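Local coordinates for novel protein similar to vertebrate potassium voltage-gated channel, subfamily H (Eag-related) family (Danio rerio, PDB 3UKN) that probably forms the pore of a voltage-gated potassium channel, here represented by the cytoplasmic C-linker and cyclic nucleotide-binding homology domain, at residues Asn74-Leu78 against Leu170-Ser174; Gln79-Phe83 against Glu195-Asp199; Gly89-Leu94 against Val181-Tyr185; Asp143-Ser149 against Asp199-Arg205. One frame throughout, in Å; residues are numbered along the deposited sequence.

Contact 1: Asn74-Leu78 against Leu170-Ser174; sequences NKELL and LQYIS
Gln171 reaches out of strand 168-174 and offers both ends of its amide to Glu76 and Leu77, in the turn that follows helix 63-71. From CB the chain leaves with CG beside the backbone N (chi1 -68°) and then runs straight, so CB and CG serve as a spacer that carries CD to the turn. There Gln171 OE1 takes the backbone N-H of Leu77 at 3.1 Å from Leu77 N, and the same oxygen lies 3.3 Å from CB of that leucine. On the other branch Gln171 NE2 donates to Glu76 OE1 at 3.0 Å. This second bond is more bent, and the oxygen is met from above the carboxylate plane, the two flat groups standing 73° apart. CD of Lys75 passes 4.0 Å from Gln171 NE2, and its NZ is bonded to His28 of the second subunit. Beyond the amide, the contact turns apolar. Leu77, its CG directed away from its own backbone N, sends CD2 to within 3.8 Å of Ile173 CD1, while CD1 of Leu77 lies against the strand backbone at Tyr172 N. A beta-roll strand is thereby joined to the loop between helices 63-71 and 88-96. Because one amide oxygen and one amide nitrogen are each used, the rotation of the Gln171 head group is fixed, and both heteroatoms of this buried amide have a partner, a main-chain donor for the oxygen and a carboxylate for the nitrogen.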
loop_
_atom_site.group_PDB
_atom_site.type_symbol
_atom_site.label_atom_id
_atom_site.label_comp_id
_atom_site.label_asym_id
_atom_site.label_seq_id
_atom_site.Cartn_x
_atom_site.Cartn_y
_atom_site.Cartn_z
ATOM N N ASN B 74 -4.678 -16.768 16.027
ATOM C CA ASN B 74 -5.976 -17.434 15.868
ATOM C C ASN B 74 -7.013 -16.409 15.377
ATOM O O ASN B 74 -7.875 -15.959 16.136
ATOM C CB ASN B 74 -6.419 -18.092 17.183
ATOM N N LYS B 75 -6.899 -16.023 14.109
ATOM C CA LYS B 75 -7.725 -14.961 13.551
ATOM C C LYS B 75 -9.197 -15.360 13.384
ATOM O O LYS B 75 -9.513 -16.301 12.655
ATOM C CB LYS B 75 -7.141 -14.506 12.209
ATOM C CG LYS B 75 -5.799 -13.755 12.337
ATOM C CD LYS B 75 -5.972 -12.436 13.072
ATOM C CE LYS B 75 -4.678 -11.999 13.742
ATOM N NZ LYS B 75 -4.817 -10.663 14.385
ATOM N N GLU B 76 -10.086 -14.615 14.042
ATOM C CA GLU B 76 -11.521 -14.884 14.013
ATOM C C GLU B 76 -12.065 -15.031 12.592
ATOM O O GLU B 76 -12.887 -15.909 12.322
ATOM C CB GLU B 76 -12.297 -13.796 14.758
ATOM C CG GLU B 76 -12.123 -13.815 16.272
ATOM C CD GLU B 76 -10.856 -13.106 16.752
ATOM O OE1 GLU B 76 -9.947 -12.847 15.929
ATOM O OE2 GLU B 76 -10.774 -12.804 17.967
ATOM N N LEU B 77 -11.594 -14.182 11.687
ATOM C CA LEU B 77 -12.015 -14.262 10.301
ATOM C C LEU B 77 -11.872 -15.694 9.807
ATOM O O LEU B 77 -12.817 -16.261 9.276
ATOM C CB LEU B 77 -11.218 -13.285 9.429
ATOM C CG LEU B 77 -11.619 -13.052 7.968
ATOM C CD1 LEU B 77 -11.374 -11.601 7.553
ATOM C CD2 LEU B 77 -10.839 -13.986 7.065
ATOM N N LEU B 78 -10.710 -16.293 10.023
ATOM C CA LEU B 78 -10.418 -17.604 9.464
ATOM C C LEU B 78 -11.102 -18.752 10.193
ATOM O O LEU B 78 -10.897 -19.909 9.834
ATOM C CB LEU B 78 -8.910 -17.870 9.457
ATOM C CG LEU B 78 -8.093 -17.041 8.478
ATOM C CD1 LEU B 78 -6.632 -17.430 8.588
ATOM C CD2 LEU B 78 -8.637 -17.205 7.052
ATOM N N LEU B 170 -12.874 -4.293 13.049
ATOM C CA LEU B 170 -12.943 -5.055 11.819
ATOM C C LEU B 170 -11.646 -5.786 11.501
ATOM O O LEU B 170 -10.565 -5.310 11.825
ATOM C CB LEU B 170 -13.268 -4.106 10.670
ATOM C CG LEU B 170 -14.563 -3.314 10.829
ATOM C CD1 LEU B 170 -14.607 -2.176 9.809
ATOM C CD2 LEU B 170 -15.743 -4.236 10.645
ATOM N N GLN B 171 -11.769 -6.951 10.878
ATOM C CA GLN B 171 -10.636 -7.632 10.270
ATOM C C GLN B 171 -10.890 -7.704 8.785
ATOM O O GLN B 171 -12.033 -7.594 8.342
ATOM C CB GLN B 171 -10.483 -9.055 10.805
ATOM C CG GLN B 171 -10.074 -9.123 12.240
ATOM C CD GLN B 171 -9.843 -10.536 12.718
ATOM O OE1 GLN B 171 -9.976 -11.504 11.959
ATOM N NE2 GLN B 171 -9.496 -10.667 13.989
ATOM N N TYR B 172 -9.837 -7.929 8.009
ATOM C CA TYR B 172 -10.000 -7.965 6.564
ATOM C C TYR B 172 -8.770 -8.517 5.871
ATOM O O TYR B 172 -7.675 -8.551 6.442
ATOM C CB TYR B 172 -10.346 -6.561 6.027
ATOM C CG TYR B 172 -9.231 -5.533 6.145
ATOM C CD1 TYR B 172 -8.294 -5.363 5.117
ATOM C CD2 TYR B 172 -9.121 -4.714 7.277
ATOM C CE1 TYR B 172 -7.261 -4.392 5.218
ATOM C CE2 TYR B 172 -8.089 -3.745 7.382
ATOM C CZ TYR B 172 -7.169 -3.600 6.357
ATOM O OH TYR B 172 -6.172 -2.648 6.475
ATOM N N ILE B 173 -8.973 -8.933 4.629
ATOM C CA ILE B 173 -7.921 -9.396 3.745
ATOM C C ILE B 173 -8.170 -8.737 2.373
ATOM O O ILE B 173 -9.303 -8.745 1.872
ATOM C CB ILE B 173 -7.992 -10.898 3.579
ATOM C CG1 ILE B 173 -7.972 -11.581 4.942
ATOM C CG2 ILE B 173 -6.857 -11.401 2.699
ATOM C CD1 ILE B 173 -7.878 -13.087 4.857
ATOM N N SER B 174 -7.130 -8.146 1.790
ATOM C CA SER B 174 -7.260 -7.469 0.512
ATOM C C SER B 174 -7.552 -8.505 -0.536
ATOM O O SER B 174 -7.091 -9.651 -0.436
ATOM C CB SER B 174 -5.958 -6.760 0.144
ATOM O OG SER B 174 -4.916 -7.708 -0.032
#

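Contact 2: Gln79-Phe83 against Glu195-Asp199; sequences QLPLF and EIQHD
The short 3-10 turn before the first helix of the cyclic nucleotide-binding fold meets the end of helix 186-199 here, through Pro81 and Leu82 on one side and Ile196 and Asp199 on the other. The backbone N of Leu82 lies 2.7 Å from Asp199 OD2, a weak hydrogen bond because the angle at the hydrogen is only 117°. The carboxylate also rests against the proline ring: Asp199 OD1 is 3.6 Å from Pro81 CG, and Asp199 OD2 is 3.5 Å from Pro81 CB. This turn, with the helices flanking it, is consistent with the N3A motif of cyclic nucleotide-binding domains, and residues 186-199 correspond to the C helix. What joins them beside the acid is Leu82. With CG swung opposite its backbone N (chi1 166°), it runs side by side with Ile196, both pointing the same way. Leu82 CD2 packs on Ile196 CG1 at 3.9 Å, whereas Leu82 CD1 reaches the helix main chain, 3.5 Å from Ile196 N, and touches Glu195 CB at 3.8 Å. Phe192, one turn earlier on the same helix, adds to this apolar surface, and Tyr188 OH is hydrogen-bonded to Leu82 O. Leu82 CG also sits over the centre of the Phe83 ring.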
loop_
_atom_site.group_PDB
_atom_site.type_symbol
_atom_site.label_atom_id
_atom_site.label_comp_id
_atom_site.label_asym_id
_atom_site.label_seq_id
_atom_site.Cartn_x
_atom_site.Cartn_y
_atom_site.Cartn_z
ATOM N N GLN B 79 -11.881 -18.455 11.225
ATOM C CA GLN B 79 -12.598 -19.530 11.909
ATOM C C GLN B 79 -13.875 -19.934 11.174
ATOM O O GLN B 79 -14.454 -20.970 11.473
ATOM C CB GLN B 79 -12.886 -19.166 13.366
ATOM C CG GLN B 79 -11.635 -19.138 14.230
ATOM C CD GLN B 79 -11.818 -18.322 15.490
ATOM O OE1 GLN B 79 -12.918 -18.237 16.038
ATOM N NE2 GLN B 79 -10.738 -17.703 15.951
ATOM N N LEU B 80 -14.292 -19.138 10.194
ATOM C CA LEU B 80 -15.530 -19.430 9.470
ATOM C C LEU B 80 -15.543 -20.812 8.772
ATOM O O LEU B 80 -14.490 -21.327 8.387
ATOM C CB LEU B 80 -15.802 -18.329 8.446
ATOM C CG LEU B 80 -16.031 -16.927 9.001
ATOM C CD1 LEU B 80 -15.845 -15.862 7.903
ATOM C CD2 LEU B 80 -17.414 -16.836 9.706
ATOM N N PRO B 81 -16.739 -21.411 8.619
ATOM C CA PRO B 81 -16.915 -22.663 7.871
ATOM C C PRO B 81 -16.255 -22.626 6.500
ATOM O O PRO B 81 -15.840 -23.663 5.977
ATOM C CB PRO B 81 -18.440 -22.754 7.717
ATOM C CG PRO B 81 -18.963 -22.130 8.964
ATOM C CD PRO B 81 -17.963 -21.038 9.352
ATOM N N LEU B 82 -16.179 -21.432 5.921
ATOM C CA LEU B 82 -15.585 -21.224 4.602
ATOM C C LEU B 82 -14.166 -21.821 4.482
ATOM O O LEU B 82 -13.733 -22.235 3.394
ATOM C CB LEU B 82 -15.543 -19.717 4.340
ATOM C CG LEU B 82 -14.683 -19.214 3.199
ATOM C CD1 LEU B 82 -15.130 -19.930 1.924
ATOM C CD2 LEU B 82 -14.836 -17.726 3.075
ATOM N N PHE B 83 -13.452 -21.869 5.605
ATOM C CA PHE B 83 -12.024 -22.248 5.624
ATOM C C PHE B 83 -11.792 -23.687 6.095
ATOM O O PHE B 83 -10.655 -24.164 6.125
ATOM C CB PHE B 83 -11.186 -21.233 6.447
ATOM C CG PHE B 83 -11.216 -19.843 5.865
ATOM C CD1 PHE B 83 -10.495 -19.548 4.727
ATOM C CD2 PHE B 83 -12.018 -18.863 6.414
ATOM C CE1 PHE B 83 -10.560 -18.311 4.154
ATOM C CE2 PHE B 83 -12.085 -17.611 5.853
ATOM C CZ PHE B 83 -11.355 -17.334 4.711
ATOM N N GLU B 195 -17.972 -22.130 -1.490
ATOM C CA GLU B 195 -18.338 -22.059 -0.070
ATOM C C GLU B 195 -18.547 -20.653 0.498
ATOM O O GLU B 195 -19.268 -20.471 1.485
ATOM C CB GLU B 195 -17.317 -22.793 0.796
ATOM C CG GLU B 195 -16.911 -24.162 0.289
ATOM C CD GLU B 195 -17.735 -25.284 0.869
ATOM O OE1 GLU B 195 -18.506 -25.022 1.809
ATOM O OE2 GLU B 195 -17.611 -26.429 0.384
ATOM N N ILE B 196 -17.916 -19.659 -0.102
ATOM C CA ILE B 196 -17.959 -18.332 0.475
ATOM C C ILE B 196 -19.385 -17.826 0.631
ATOM O O ILE B 196 -19.699 -17.065 1.563
ATOM C CB ILE B 196 -17.133 -17.324 -0.346
ATOM C CG1 ILE B 196 -17.073 -15.964 0.380
ATOM C CG2 ILE B 196 -17.677 -17.219 -1.782
ATOM C CD1 ILE B 196 -16.417 -14.903 -0.426
ATOM N N GLN B 197 -20.278 -18.236 -0.252
ATOM C CA GLN B 197 -21.610 -17.656 -0.180
ATOM C C GLN B 197 -22.409 -18.105 1.054
ATOM O O GLN B 197 -23.266 -17.356 1.536
ATOM C CB GLN B 197 -22.384 -17.877 -1.468
ATOM C CG GLN B 197 -21.947 -16.980 -2.594
ATOM C CD GLN B 197 -22.618 -17.357 -3.919
ATOM O OE1 GLN B 197 -22.423 -18.459 -4.432
ATOM N NE2 GLN B 197 -23.407 -16.444 -4.468
ATOM N N HIS B 198 -22.133 -19.301 1.576
ATOM C CA HIS B 198 -22.789 -19.726 2.818
ATOM C C HIS B 198 -22.444 -18.791 3.990
ATOM O O HIS B 198 -23.204 -18.675 4.951
ATOM C CB HIS B 198 -22.362 -21.145 3.233
ATOM C CG HIS B 198 -22.634 -22.204 2.214
ATOM N ND1 HIS B 198 -21.643 -23.023 1.716
ATOM C CD2 HIS B 198 -23.788 -22.604 1.628
ATOM C CE1 HIS B 198 -22.170 -23.873 0.849
ATOM N NE2 HIS B 198 -23.469 -23.642 0.783
ATOM N N ASP B 199 -21.267 -18.171 3.947
ATOM C CA ASP B 199 -20.805 -17.379 5.087
ATOM C C ASP B 199 -20.929 -15.876 4.851
ATOM O O ASP B 199 -20.769 -15.084 5.785
ATOM C CB ASP B 199 -19.366 -17.747 5.441
ATOM C CG ASP B 199 -19.261 -19.127 6.075
ATOM O OD1 ASP B 199 -20.128 -19.478 6.898
ATOM O OD2 ASP B 199 -18.323 -19.872 5.735
#

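Contact 3: Gly89-Leu94 against Val181-Tyr185; sequences GCLRSL and VLRLY
Where the B helix of the cyclic nucleotide-binding fold gives way to the C helix, Tyr185 lays its ring on the first turn of helix 88-96, over Cys90. The methylene does the touching: Cys90 CB stands 3.8 Å from the ring centroid and only 13° off the ring normal, a CH-pi contact over the face. The sulfur lies off-centre, toward the CG end of the ring, for SG is anti to the backbone N (chi1 -179°), and it ends 4.5 Å from the centroid in an oblique sulfur-aromatic contact. Cys90 N lies over a face of the same ring, and its hydrogen is taken by Ser87 OG. Toward the phenol end, the ring meets main chain: Gly89 has no side chain to intervene, and Tyr185 OH comes within 3.1 Å of Gly89 O. Gly89 O accepts from Ser93 OG at 2.9 Å, nearly in line with the C=O bond. Tyr185 occupies the N-cap position of helix 186-199, so the ring ties the turn between helices 175-184 and 186-199 to the helix that precedes the beta roll. One turn on along helix 88-96, and one turn back along helix 175-184, the packing becomes aliphatic. Val181 turns CG1 into helix 88-96, where it meets Leu94 CD2 at 3.7 Å and Ser93 CB at 4.1 Å. SG of Cys90 closes on the same methyl at 4.2 Å, bridging the aromatic and aliphatic halves. Behind Val181, Leu182 turns instead to Tyr188, Ala189 and Phe192 of helix 186-199, while Cys90 also touches Tyr188.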
loop_
_atom_site.group_PDB
_atom_site.type_symbol
_atom_site.label_atom_id
_atom_site.label_comp_id
_atom_site.label_asym_id
_atom_site.label_seq_id
_atom_site.Cartn_x
_atom_site.Cartn_y
_atom_site.Cartn_z
ATOM N N GLY B 89 -1.065 -25.113 5.154
ATOM C CA GLY B 89 -0.282 -24.113 4.457
ATOM C C GLY B 89 -1.109 -22.951 3.935
ATOM O O GLY B 89 -0.648 -21.817 3.905
ATOM N N CYS B 90 -2.332 -23.220 3.515
ATOM C CA CYS B 90 -3.192 -22.147 3.013
ATOM C C CYS B 90 -3.689 -21.270 4.158
ATOM O O CYS B 90 -3.705 -20.046 4.060
ATOM C CB CYS B 90 -4.385 -22.715 2.240
ATOM S SG CYS B 90 -5.478 -21.448 1.559
ATOM N N LEU B 91 -4.088 -21.887 5.261
ATOM C CA LEU B 91 -4.522 -21.083 6.389
ATOM C C LEU B 91 -3.389 -20.221 6.991
ATOM O O LEU B 91 -3.593 -19.055 7.357
ATOM C CB LEU B 91 -5.217 -21.959 7.430
ATOM C CG LEU B 91 -6.576 -22.376 6.847
ATOM C CD1 LEU B 91 -7.145 -23.624 7.497
ATOM C CD2 LEU B 91 -7.583 -21.217 6.902
ATOM N N ARG B 92 -2.192 -20.779 7.087
ATOM C CA ARG B 92 -1.086 -19.989 7.630
ATOM C C ARG B 92 -0.829 -18.721 6.813
ATOM O O ARG B 92 -0.848 -17.620 7.359
ATOM C CB ARG B 92 0.177 -20.829 7.787
ATOM C CG ARG B 92 0.128 -21.665 9.054
ATOM C CD ARG B 92 1.254 -22.666 9.125
ATOM N NE ARG B 92 1.224 -23.435 10.364
ATOM C CZ ARG B 92 2.059 -24.436 10.626
ATOM N NH1 ARG B 92 2.973 -24.778 9.726
ATOM N NH2 ARG B 92 1.984 -25.098 11.778
ATOM N N SER B 93 -0.603 -18.887 5.514
ATOM C CA SER B 93 -0.448 -17.767 4.576
ATOM C C SER B 93 -1.542 -16.713 4.744
ATOM O O SER B 93 -1.256 -15.537 4.883
ATOM C CB SER B 93 -0.450 -18.279 3.134
ATOM O OG SER B 93 0.458 -19.360 2.972
ATOM N N LEU B 94 -2.799 -17.143 4.742
ATOM C CA LEU B 94 -3.902 -16.215 4.920
ATOM C C LEU B 94 -3.820 -15.463 6.229
ATOM O O LEU B 94 -4.135 -14.273 6.307
ATOM C CB LEU B 94 -5.253 -16.943 4.840
ATOM C CG LEU B 94 -5.703 -17.391 3.448
ATOM C CD1 LEU B 94 -7.064 -18.113 3.497
ATOM C CD2 LEU B 94 -5.777 -16.192 2.527
ATOM N N VAL B 181 -2.808 -15.656 -2.645
ATOM C CA VAL B 181 -2.848 -16.910 -1.879
ATOM C C VAL B 181 -3.641 -18.042 -2.556
ATOM O O VAL B 181 -3.138 -19.161 -2.682
ATOM C CB VAL B 181 -3.330 -16.691 -0.449
ATOM C CG1 VAL B 181 -3.409 -18.022 0.283
ATOM C CG2 VAL B 181 -2.372 -15.764 0.265
ATOM N N LEU B 182 -4.858 -17.754 -3.012
ATOM C CA LEU B 182 -5.665 -18.782 -3.688
ATOM C C LEU B 182 -4.941 -19.387 -4.899
ATOM O O LEU B 182 -5.043 -20.580 -5.163
ATOM C CB LEU B 182 -7.031 -18.231 -4.112
ATOM C CG LEU B 182 -7.939 -17.757 -2.971
ATOM C CD1 LEU B 182 -9.218 -17.171 -3.534
ATOM C CD2 LEU B 182 -8.245 -18.869 -1.970
ATOM N N ARG B 183 -4.207 -18.552 -5.620
ATOM C CA ARG B 183 -3.443 -18.991 -6.785
ATOM C C ARG B 183 -2.368 -20.040 -6.432
ATOM O O ARG B 183 -1.912 -20.793 -7.287
ATOM C CB ARG B 183 -2.814 -17.767 -7.454
ATOM C CG ARG B 183 -2.210 -18.007 -8.808
ATOM C CD ARG B 183 -1.533 -16.738 -9.289
ATOM N NE ARG B 183 -0.886 -16.051 -8.175
ATOM C CZ ARG B 183 0.264 -16.433 -7.627
ATOM N NH1 ARG B 183 0.905 -17.500 -8.096
ATOM N NH2 ARG B 183 0.773 -15.748 -6.611
ATOM N N LEU B 184 -1.978 -20.092 -5.162
ATOM C CA LEU B 184 -0.951 -21.019 -4.722
ATOM C C LEU B 184 -1.609 -22.263 -4.150
ATOM O O LEU B 184 -0.940 -23.266 -3.923
ATOM C CB LEU B 184 -0.062 -20.358 -3.667
ATOM C CG LEU B 184 0.509 -18.998 -4.083
ATOM C CD1 LEU B 184 1.104 -18.270 -2.884
ATOM C CD2 LEU B 184 1.532 -19.159 -5.206
ATOM N N TYR B 185 -2.922 -22.177 -3.907
ATOM C CA TYR B 185 -3.711 -23.319 -3.454
ATOM C C TYR B 185 -4.976 -23.451 -4.312
ATOM O O TYR B 185 -6.077 -23.256 -3.814
ATOM C CB TYR B 185 -4.052 -23.176 -1.961
ATOM C CG TYR B 185 -2.808 -23.041 -1.106
ATOM C CD1 TYR B 185 -2.200 -24.161 -0.544
ATOM C CD2 TYR B 185 -2.218 -21.801 -0.898
ATOM C CE1 TYR B 185 -1.058 -24.046 0.212
ATOM C CE2 TYR B 185 -1.075 -21.678 -0.144
ATOM C CZ TYR B 185 -0.491 -22.804 0.412
ATOM O OH TYR B 185 0.653 -22.684 1.175
#

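Contact 4: Asp143-Ser149 against Asp199-Arg205; sequences DLIGSDS and DLTYNLR
Thr201 meets Leu144 at one end, and Asn203 meets Asp148 at the other, of a short parallel strand pair, 144-146 with 200-203, in the beta roll of the domain. In KCNH channels the strand after the C helix is known as an intrinsic ligand, its residues filling the pocket where cyclic nucleotides bind in related proteins; Tyr202 and Leu204 fit that description. The register of the pair is set by Gly146, whose N donates to Tyr202 O and whose O accepts from Leu204 N at 2.7 Å, both bonds close to straight. At the start, Thr201 stands at about a right angle to Asp143 and turns OG1 back to accept from Leu144 N at 3.0 Å, beside the corner the chain turns at Thr201, whose N donates to Leu144 O. Farther along, Ile145 CG2 meets Leu204 CD1 at 3.6 Å, and the Tyr202 ring leads away to a hydroxyl bond with Asn159. The far end is polar. Asp148 holds its carboxylate 58° from the Asn203 amide and 78° from the Arg205 guanidinium, and OD1 serves both: ND2 of Asn203 donates to it at 2.7 Å from above the carboxylate plane, whereas the salt-bridging bond from Arg205 NE, 3.0 Å to the same oxygen, is weak. The other end of that amide closes an Asx turn, Asn203 OD1 accepting from Arg205 N at 2.8 Å.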
loop_
_atom_site.group_PDB
_atom_site.type_symbol
_atom_site.label_atom_id
_atom_site.label_comp_id
_atom_site.label_asym_id
_atom_site.label_seq_id
_atom_site.Cartn_x
_atom_site.Cartn_y
_atom_site.Cartn_z
ATOM N N ASP B 143 -20.252 -11.274 11.257
ATOM C CA ASP B 143 -20.691 -11.100 9.880
ATOM C C ASP B 143 -19.524 -10.873 8.901
ATOM O O ASP B 143 -18.556 -10.160 9.195
ATOM C CB ASP B 143 -21.732 -9.973 9.767
ATOM C CG ASP B 143 -23.077 -10.333 10.418
ATOM O OD1 ASP B 143 -23.375 -11.531 10.565
ATOM O OD2 ASP B 143 -23.843 -9.416 10.781
ATOM N N LEU B 144 -19.632 -11.491 7.733
ATOM C CA LEU B 144 -18.646 -11.351 6.682
ATOM C C LEU B 144 -19.205 -10.457 5.582
ATOM O O LEU B 144 -20.321 -10.677 5.106
ATOM C CB LEU B 144 -18.301 -12.720 6.107
ATOM C CG LEU B 144 -17.165 -12.782 5.072
ATOM C CD1 LEU B 144 -15.800 -12.557 5.723
ATOM C CD2 LEU B 144 -17.185 -14.119 4.335
ATOM N N ILE B 145 -18.433 -9.450 5.182
ATOM C CA ILE B 145 -18.851 -8.510 4.154
ATOM C C ILE B 145 -17.945 -8.597 2.929
ATOM O O ILE B 145 -16.718 -8.521 3.048
ATOM C CB ILE B 145 -18.807 -7.070 4.675
ATOM C CG1 ILE B 145 -19.613 -6.953 5.971
ATOM C CG2 ILE B 145 -19.344 -6.093 3.621
ATOM C CD1 ILE B 145 -19.284 -5.693 6.767
ATOM N N GLY B 146 -18.547 -8.743 1.746
ATOM C CA GLY B 146 -17.764 -8.879 0.537
ATOM C C GLY B 146 -18.568 -9.082 -0.727
ATOM O O GLY B 146 -19.608 -8.457 -0.945
ATOM N N SER B 147 -18.058 -9.967 -1.569
ATOM C CA SER B 147 -18.674 -10.263 -2.843
ATOM C C SER B 147 -18.452 -11.735 -3.170
ATOM O O SER B 147 -17.581 -12.383 -2.593
ATOM C CB SER B 147 -18.075 -9.372 -3.926
ATOM O OG SER B 147 -18.429 -9.821 -5.214
ATOM N N ASP B 148 -19.258 -12.252 -4.090
ATOM C CA ASP B 148 -19.254 -13.660 -4.450
ATOM C C ASP B 148 -18.301 -13.998 -5.598
ATOM O O ASP B 148 -18.044 -15.169 -5.845
ATOM C CB ASP B 148 -20.675 -14.098 -4.826
ATOM C CG ASP B 148 -21.194 -13.386 -6.057
ATOM O OD1 ASP B 148 -21.531 -12.190 -5.955
ATOM O OD2 ASP B 148 -21.268 -14.017 -7.131
ATOM N N SER B 149 -17.774 -13.007 -6.310
ATOM C CA SER B 149 -16.887 -13.339 -7.436
ATOM C C SER B 149 -15.459 -12.842 -7.257
ATOM O O SER B 149 -14.972 -12.020 -8.030
ATOM C CB SER B 149 -17.464 -12.845 -8.764
ATOM O OG SER B 149 -18.338 -13.813 -9.317
ATOM N N ASP B 199 -21.267 -18.171 3.947
ATOM C CA ASP B 199 -20.805 -17.379 5.087
ATOM C C ASP B 199 -20.929 -15.876 4.851
ATOM O O ASP B 199 -20.769 -15.084 5.785
ATOM C CB ASP B 199 -19.366 -17.747 5.441
ATOM C CG ASP B 199 -19.261 -19.127 6.075
ATOM O OD1 ASP B 199 -20.128 -19.478 6.898
ATOM O OD2 ASP B 199 -18.323 -19.872 5.735
ATOM N N LEU B 200 -21.225 -15.498 3.604
ATOM C CA LEU B 200 -21.347 -14.099 3.190
ATOM C C LEU B 200 -22.668 -13.493 3.673
ATOM O O LEU B 200 -23.752 -13.811 3.171
ATOM C CB LEU B 200 -21.254 -14.029 1.671
ATOM C CG LEU B 200 -20.913 -12.723 0.960
ATOM C CD1 LEU B 200 -19.592 -12.129 1.452
ATOM C CD2 LEU B 200 -20.852 -12.999 -0.534
ATOM N N THR B 201 -22.571 -12.613 4.658
ATOM C CA THR B 201 -23.749 -11.977 5.243
ATOM C C THR B 201 -24.320 -10.966 4.258
ATOM O O THR B 201 -25.520 -10.953 3.971
ATOM C CB THR B 201 -23.381 -11.260 6.550
ATOM O OG1 THR B 201 -22.550 -12.112 7.346
ATOM C CG2 THR B 201 -24.621 -10.901 7.329
ATOM N N TYR B 202 -23.465 -10.114 3.715
ATOM C CA TYR B 202 -23.932 -9.215 2.678
ATOM C C TYR B 202 -22.995 -9.187 1.481
ATOM O O TYR B 202 -21.781 -9.098 1.632
ATOM C CB TYR B 202 -24.188 -7.794 3.209
ATOM C CG TYR B 202 -24.880 -6.926 2.167
ATOM C CD1 TYR B 202 -26.269 -6.940 2.024
ATOM C CD2 TYR B 202 -24.137 -6.119 1.302
ATOM C CE1 TYR B 202 -26.895 -6.166 1.062
ATOM C CE2 TYR B 202 -24.754 -5.339 0.338
ATOM C CZ TYR B 202 -26.128 -5.366 0.216
ATOM O OH TYR B 202 -26.728 -4.581 -0.752
ATOM N N ASN B 203 -23.591 -9.224 0.293
ATOM C CA ASN B 203 -22.877 -9.293 -0.977
ATOM C C ASN B 203 -22.989 -7.957 -1.728
ATOM O O ASN B 203 -24.067 -7.550 -2.149
ATOM C CB ASN B 203 -23.459 -10.441 -1.818
ATOM C CG ASN B 203 -22.800 -10.578 -3.175
ATOM O OD1 ASN B 203 -22.095 -9.686 -3.638
ATOM N ND2 ASN B 203 -23.026 -11.706 -3.816
ATOM N N LEU B 204 -21.856 -7.294 -1.916
ATOM C CA LEU B 204 -21.828 -5.963 -2.495
ATOM C C LEU B 204 -21.783 -5.926 -4.019
ATOM O O LEU B 204 -21.737 -4.848 -4.608
ATOM C CB LEU B 204 -20.643 -5.194 -1.904
ATOM C CG LEU B 204 -20.858 -4.909 -0.409
ATOM C CD1 LEU B 204 -19.569 -4.602 0.302
ATOM C CD2 LEU B 204 -21.854 -3.769 -0.244
ATOM N N ARG B 205 -21.800 -7.096 -4.654
ATOM C CA ARG B 205 -21.671 -7.176 -6.104
ATOM C C ARG B 205 -22.918 -6.625 -6.797
ATOM O O ARG B 205 -24.030 -7.138 -6.604
ATOM C CB ARG B 205 -21.398 -8.605 -6.570
ATOM C CG ARG B 205 -20.944 -8.702 -8.028
ATOM C CD ARG B 205 -20.668 -10.135 -8.463
ATOM N NE ARG B 205 -21.907 -10.890 -8.633
ATOM C CZ ARG B 205 -22.380 -11.281 -9.810
ATOM N NH1 ARG B 205 -21.706 -10.998 -10.915
ATOM N NH2 ARG B 205 -23.519 -11.956 -9.883
#

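How the contacts relate
The first segments of contacts 1, 2 and 3 follow one another between residues 74 and 94; their partners come after most of the beta roll, in the order 1, 3, 2, on strand 168-174, helix 175-184 and helix 186-199. Phe83 packs on Leu78 and Leu94, joining these three contacts, whose centres lie 12 to 15 Å apart. Contact 4 shares Asp199 with contact 2, about 10 Å away between centres, and reaches the same five-stranded sheet as contact 1. Contacts 3 and 4 are the most distant, about 20 Å between centres. The B and C helices and the terminal strand are fastened to the segment leading into the roll and to the roll itself.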